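Local coordinates for protein transcriptional regulator, LacI family (Lactobacillus brevis, PDB 3JY6) that probably acts as a DNA-binding transcription factor of the LacI family, regulating transcription, at residues 129-132 with 138-141; 185-188 with 192-195. All coordinates share one frame; numbering follows the deposited sequence.

Contact 1: 129-132 with 138-141; sequences LTSE and TRQE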
loop_
_atom_site.group_PDB
_atom_site.type_symbol
_atom_site.label_atom_id
_atom_site.label_comp_id
_atom_site.label_asym_id
_atom_site.label_seq_id
_atom_site.Cartn_x
_atom_site.Cartn_y
_atom_site.Cartn_z
ATOM N N LEU A 129 -15.707 9.102 -12.067
ATOM C CA LEU A 129 -14.332 8.873 -12.510
ATOM C C LEU A 129 -14.080 7.389 -12.261
ATOM O O LEU A 129 -14.204 6.921 -11.121
ATOM C CB LEU A 129 -13.355 9.724 -11.703
ATOM C CG LEU A 129 -11.862 9.587 -12.021
ATOM C CD1 LEU A 129 -11.588 9.912 -13.498
ATOM C CD2 LEU A 129 -11.077 10.516 -11.098
ATOM N N THR A 130 -13.713 6.648 -13.306
ATOM C CA THR A 130 -13.531 5.206 -13.143
ATOM C C THR A 130 -12.580 4.523 -14.133
ATOM O O THR A 130 -12.184 5.098 -15.154
ATOM C CB THR A 130 -14.903 4.504 -13.287
ATOM O OG1 THR A 130 -14.777 3.104 -13.042
ATOM C CG2 THR A 130 -15.434 4.689 -14.701
ATOM N N SER A 131 -12.208 3.288 -13.813
ATOM C CA SER A 131 -11.391 2.504 -14.725
ATOM C C SER A 131 -12.471 1.977 -15.669
ATOM O O SER A 131 -13.642 1.953 -15.298
ATOM C CB SER A 131 -10.703 1.343 -14.009
ATOM O OG SER A 131 -9.746 1.820 -13.078
ATOM N N GLU A 132 -12.096 1.563 -16.874
ATOM C CA GLU A 132 -13.071 1.079 -17.848
ATOM C C GLU A 132 -14.174 0.177 -17.291
ATOM O O GLU A 132 -13.899 -0.859 -16.679
ATOM C CB GLU A 132 -12.336 0.388 -18.999
ATOM C CG GLU A 132 -11.476 1.362 -19.797
ATOM C CD GLU A 132 -10.713 0.694 -20.924
ATOM O OE1 GLU A 132 -11.361 0.059 -21.790
ATOM O OE2 GLU A 132 -9.468 0.807 -20.943
ATOM N N THR A 138 -17.932 -5.156 -10.852
ATOM C CA THR A 138 -18.090 -4.396 -9.620
ATOM C C THR A 138 -18.151 -2.917 -9.965
ATOM O O THR A 138 -18.931 -2.168 -9.378
ATOM C CB THR A 138 -16.929 -4.632 -8.653
ATOM O OG1 THR A 138 -15.699 -4.322 -9.313
ATOM C CG2 THR A 138 -16.925 -6.080 -8.164
ATOM N N ARG A 139 -17.322 -2.492 -10.913
ATOM C CA ARG A 139 -17.339 -1.098 -11.332
ATOM C C ARG A 139 -18.729 -0.852 -11.916
ATOM O O ARG A 139 -19.433 0.086 -11.532
ATOM C CB ARG A 139 -16.277 -0.833 -12.410
ATOM C CG ARG A 139 -14.864 -1.214 -12.008
ATOM C CD ARG A 139 -13.905 -1.104 -13.188
ATOM N NE ARG A 139 -12.596 -1.667 -12.867
ATOM C CZ ARG A 139 -11.626 -1.883 -13.750
ATOM N NH1 ARG A 139 -11.796 -1.583 -15.034
ATOM N NH2 ARG A 139 -10.478 -2.409 -13.346
ATOM N N GLN A 140 -19.115 -1.718 -12.846
ATOM C CA GLN A 140 -20.408 -1.615 -13.496
ATOM C C GLN A 140 -21.560 -1.510 -12.516
ATOM O O GLN A 140 -22.530 -0.802 -12.771
ATOM C CB GLN A 140 -20.628 -2.811 -14.421
ATOM C CG GLN A 140 -19.867 -2.700 -15.721
ATOM C CD GLN A 140 -20.033 -3.919 -16.591
ATOM O OE1 GLN A 140 -21.152 -4.365 -16.848
ATOM N NE2 GLN A 140 -18.919 -4.463 -17.060
ATOM N N GLU A 141 -21.464 -2.221 -11.401
ATOM C CA GLU A 141 -22.516 -2.185 -10.395
ATOM C C GLU A 141 -22.543 -0.859 -9.639
ATOM O O GLU A 141 -23.606 -0.335 -9.331
ATOM C CB GLU A 141 -22.336 -3.335 -9.403
ATOM C CG GLU A 141 -22.839 -4.696 -9.887
ATOM C CD GLU A 141 -24.352 -4.741 -10.043
ATOM O OE1 GLU A 141 -24.843 -4.614 -11.184
ATOM O OE2 GLU A 141 -25.059 -4.893 -9.017
#
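Arg-139 reaches from the first turn of helix 137-147 to the end of strand 125-131, where it meets Ser-131 and Glu-132. The two elements open a beta-alpha-beta unit completed by strand 152-158; both strands are neighbours in a parallel sheet of the periplasmic-binding-protein fold. The one hydrogen bond across the contact joins a side chain to the backbone. NH1 of Arg-139 donates to Glu-132 O at 2.8 Å, with an N-H...O angle of 151°. The oxygen lies close to the guanidinium plane, and the donor is tilted 23° from the carbonyl plane. The side chain of Glu-132 takes no part in this bond; its OE2 is hydrogen-bonded to Ser-159.

Packing adds a second hold. Ser-131 CB sits over one face of the guanidinium, 3.4 Å from Arg-139 CZ. The Arg-139 chain runs extended from CG to NE, which carries its flat end across to the strand. Further back, Thr-130 OG1 comes no nearer than 4.3 Å to Arg-139 CB.

The charge of Arg-139 has a second partner, since NH2 forms a salt bridge with Glu-160. The OG of Ser-131 bonds to the same carboxylate, at OE2. Bonds at NH1 and NH2 should limit rotation of the guanidinium.

Within the strand end, Thr-130 has its own bond. Its OG1 donates to Ser-131 O at 2.8 Å, in the carbonyl plane and on a lone pair, with a C=O...OG1 angle of 129°.

Contact 2: 185-188 with 192-195; sequences AFAL and WLLE
Ala-187 packs against Leu-193 where strand 183-187 gives way, after a short turn, to helix 190-196. The methyl of Ala-187 points at the helix and rests 3.7 Å from Leu-193 CB. The same methyl lies 3.9 Å from the backbone N of Leu-193, so it sits close against the helix backbone.

Of the Leu-193 side chain, CB comes closest; CD1 follows at 4.3 Å from Ala-187 CB. CG is anti to the backbone N (chi1 -170°), which leaves CD1 beside the Ala-187 methyl and sends CD2 away from it. The side chain also packs on Leu-231 and Ile-222. Trp-192 offers only CB, 4.4 Å from Ala-187 CB. That CB also packs on Leu-129 CD2 at 3.7 Å. Its CG lies anti to the carbonyl carbon (chi1 -60°), which directs the indole to the end of strand 125-131. There NE1 is hydrogen-bonded to Ser-131 OG. Tyr-163 meets the indole in an edge-to-face stack.

All three touching residues are buried. With no polar bond across it, the contact probably holds by close packing and exclusion of water; the methyl is small enough to leave the CA atoms of Ala-187 and Leu-193 5.5 Å apart.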
loop_
_atom_site.group_PDB
_atom_site.type_symbol
_atom_site.label_atom_id
_atom_site.label_comp_id
_atom_site.label_asym_id
_atom_site.label_seq_id
_atom_site.Cartn_x
_atom_site.Cartn_y
_atom_site.Cartn_z
ATOM N N ALA A 185 -17.805 14.845 -7.591
ATOM C CA ALA A 185 -16.867 14.069 -8.388
ATOM C C ALA A 185 -16.847 12.741 -7.610
ATOM O O ALA A 185 -16.450 12.711 -6.444
ATOM C CB ALA A 185 -15.494 14.729 -8.387
ATOM N N PHE A 186 -17.301 11.662 -8.248
ATOM C CA PHE A 186 -17.398 10.344 -7.609
ATOM C C PHE A 186 -16.409 9.329 -8.212
ATOM O O PHE A 186 -16.583 8.863 -9.336
ATOM C CB PHE A 186 -18.848 9.863 -7.767
ATOM C CG PHE A 186 -19.290 8.793 -6.786
ATOM C CD1 PHE A 186 -20.626 8.748 -6.382
ATOM C CD2 PHE A 186 -18.426 7.803 -6.340
ATOM C CE1 PHE A 186 -21.094 7.734 -5.552
ATOM C CE2 PHE A 186 -18.878 6.784 -5.513
ATOM C CZ PHE A 186 -20.216 6.746 -5.117
ATOM N N ALA A 187 -15.366 9.008 -7.454
ATOM C CA ALA A 187 -14.356 8.049 -7.893
ATOM C C ALA A 187 -14.815 6.634 -7.539
ATOM O O ALA A 187 -15.170 6.353 -6.394
ATOM C CB ALA A 187 -13.015 8.356 -7.219
ATOM N N LEU A 188 -14.816 5.750 -8.530
ATOM C CA LEU A 188 -15.220 4.367 -8.321
ATOM C C LEU A 188 -14.081 3.510 -7.788
ATOM O O LEU A 188 -14.301 2.392 -7.332
ATOM C CB LEU A 188 -15.759 3.778 -9.622
ATOM C CG LEU A 188 -17.285 3.748 -9.761
ATOM C CD1 LEU A 188 -17.905 5.048 -9.270
ATOM C CD2 LEU A 188 -17.631 3.465 -11.207
ATOM N N TRP A 192 -7.862 6.596 -8.275
ATOM C CA TRP A 192 -8.293 7.791 -8.986
ATOM C C TRP A 192 -8.575 8.934 -8.017
ATOM O O TRP A 192 -8.262 10.088 -8.306
ATOM C CB TRP A 192 -9.529 7.467 -9.822
ATOM C CG TRP A 192 -9.278 6.387 -10.857
ATOM C CD1 TRP A 192 -10.132 5.389 -11.222
ATOM C CD2 TRP A 192 -8.088 6.197 -11.633
ATOM N NE1 TRP A 192 -9.546 4.580 -12.178
ATOM C CE2 TRP A 192 -8.294 5.059 -12.449
ATOM C CE3 TRP A 192 -6.866 6.882 -11.728
ATOM C CZ2 TRP A 192 -7.317 4.579 -13.338
ATOM C CZ3 TRP A 192 -5.891 6.403 -12.615
ATOM C CH2 TRP A 192 -6.130 5.264 -13.409
ATOM N N LEU A 193 -9.149 8.614 -6.860
ATOM C CA LEU A 193 -9.441 9.641 -5.870
ATOM C C LEU A 193 -8.116 10.187 -5.341
ATOM O O LEU A 193 -7.953 11.396 -5.171
ATOM C CB LEU A 193 -10.295 9.044 -4.733
ATOM C CG LEU A 193 -10.933 9.974 -3.697
ATOM C CD1 LEU A 193 -12.188 9.330 -3.141
ATOM C CD2 LEU A 193 -9.938 10.276 -2.576
ATOM N N LEU A 194 -7.152 9.293 -5.130
ATOM C CA LEU A 194 -5.849 9.678 -4.596
ATOM C C LEU A 194 -4.992 10.439 -5.590
ATOM O O LEU A 194 -4.230 11.308 -5.205
ATOM C CB LEU A 194 -5.065 8.440 -4.125
ATOM C CG LEU A 194 -5.687 7.530 -3.063
ATOM C CD1 LEU A 194 -4.843 6.281 -2.910
ATOM C CD2 LEU A 194 -5.794 8.268 -1.741
ATOM N N GLU A 195 -5.125 10.119 -6.870
ATOM C CA GLU A 195 -4.318 10.775 -7.882
ATOM C C GLU A 195 -4.833 12.126 -8.373
ATOM O O GLU A 195 -4.042 13.058 -8.549
ATOM C CB GLU A 195 -4.134 9.843 -9.089
ATOM C CG GLU A 195 -3.083 10.326 -10.080
ATOM C CD GLU A 195 -2.934 9.414 -11.275
ATOM O OE1 GLU A 195 -3.113 8.186 -11.120
ATOM O OE2 GLU A 195 -2.621 9.925 -12.371
#

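Contacts 1 and 2 each join a strand of one parallel sheet to the helix that follows it. Strands 125-131 and 183-187 are neighbours there, and the contact centres lie about 11 Å apart. Probable backbone hydrogen bonds tie the ends of the two strands, Leu-129 N to Phe-186 O and Leu-129 O to Leu-188 N, both 2.9 Å. Side chains also meet: Thr-130 OG1 packs on Leu-188 CD2 at 3.4 Å. Contact 1 is partly buried at a strand end and relies on a charged side chain and a polar bond. Contact 2 belongs to the core and is purely apolar. Trp-192 links them, with its CB in contact 2 and its indole beside contact 1.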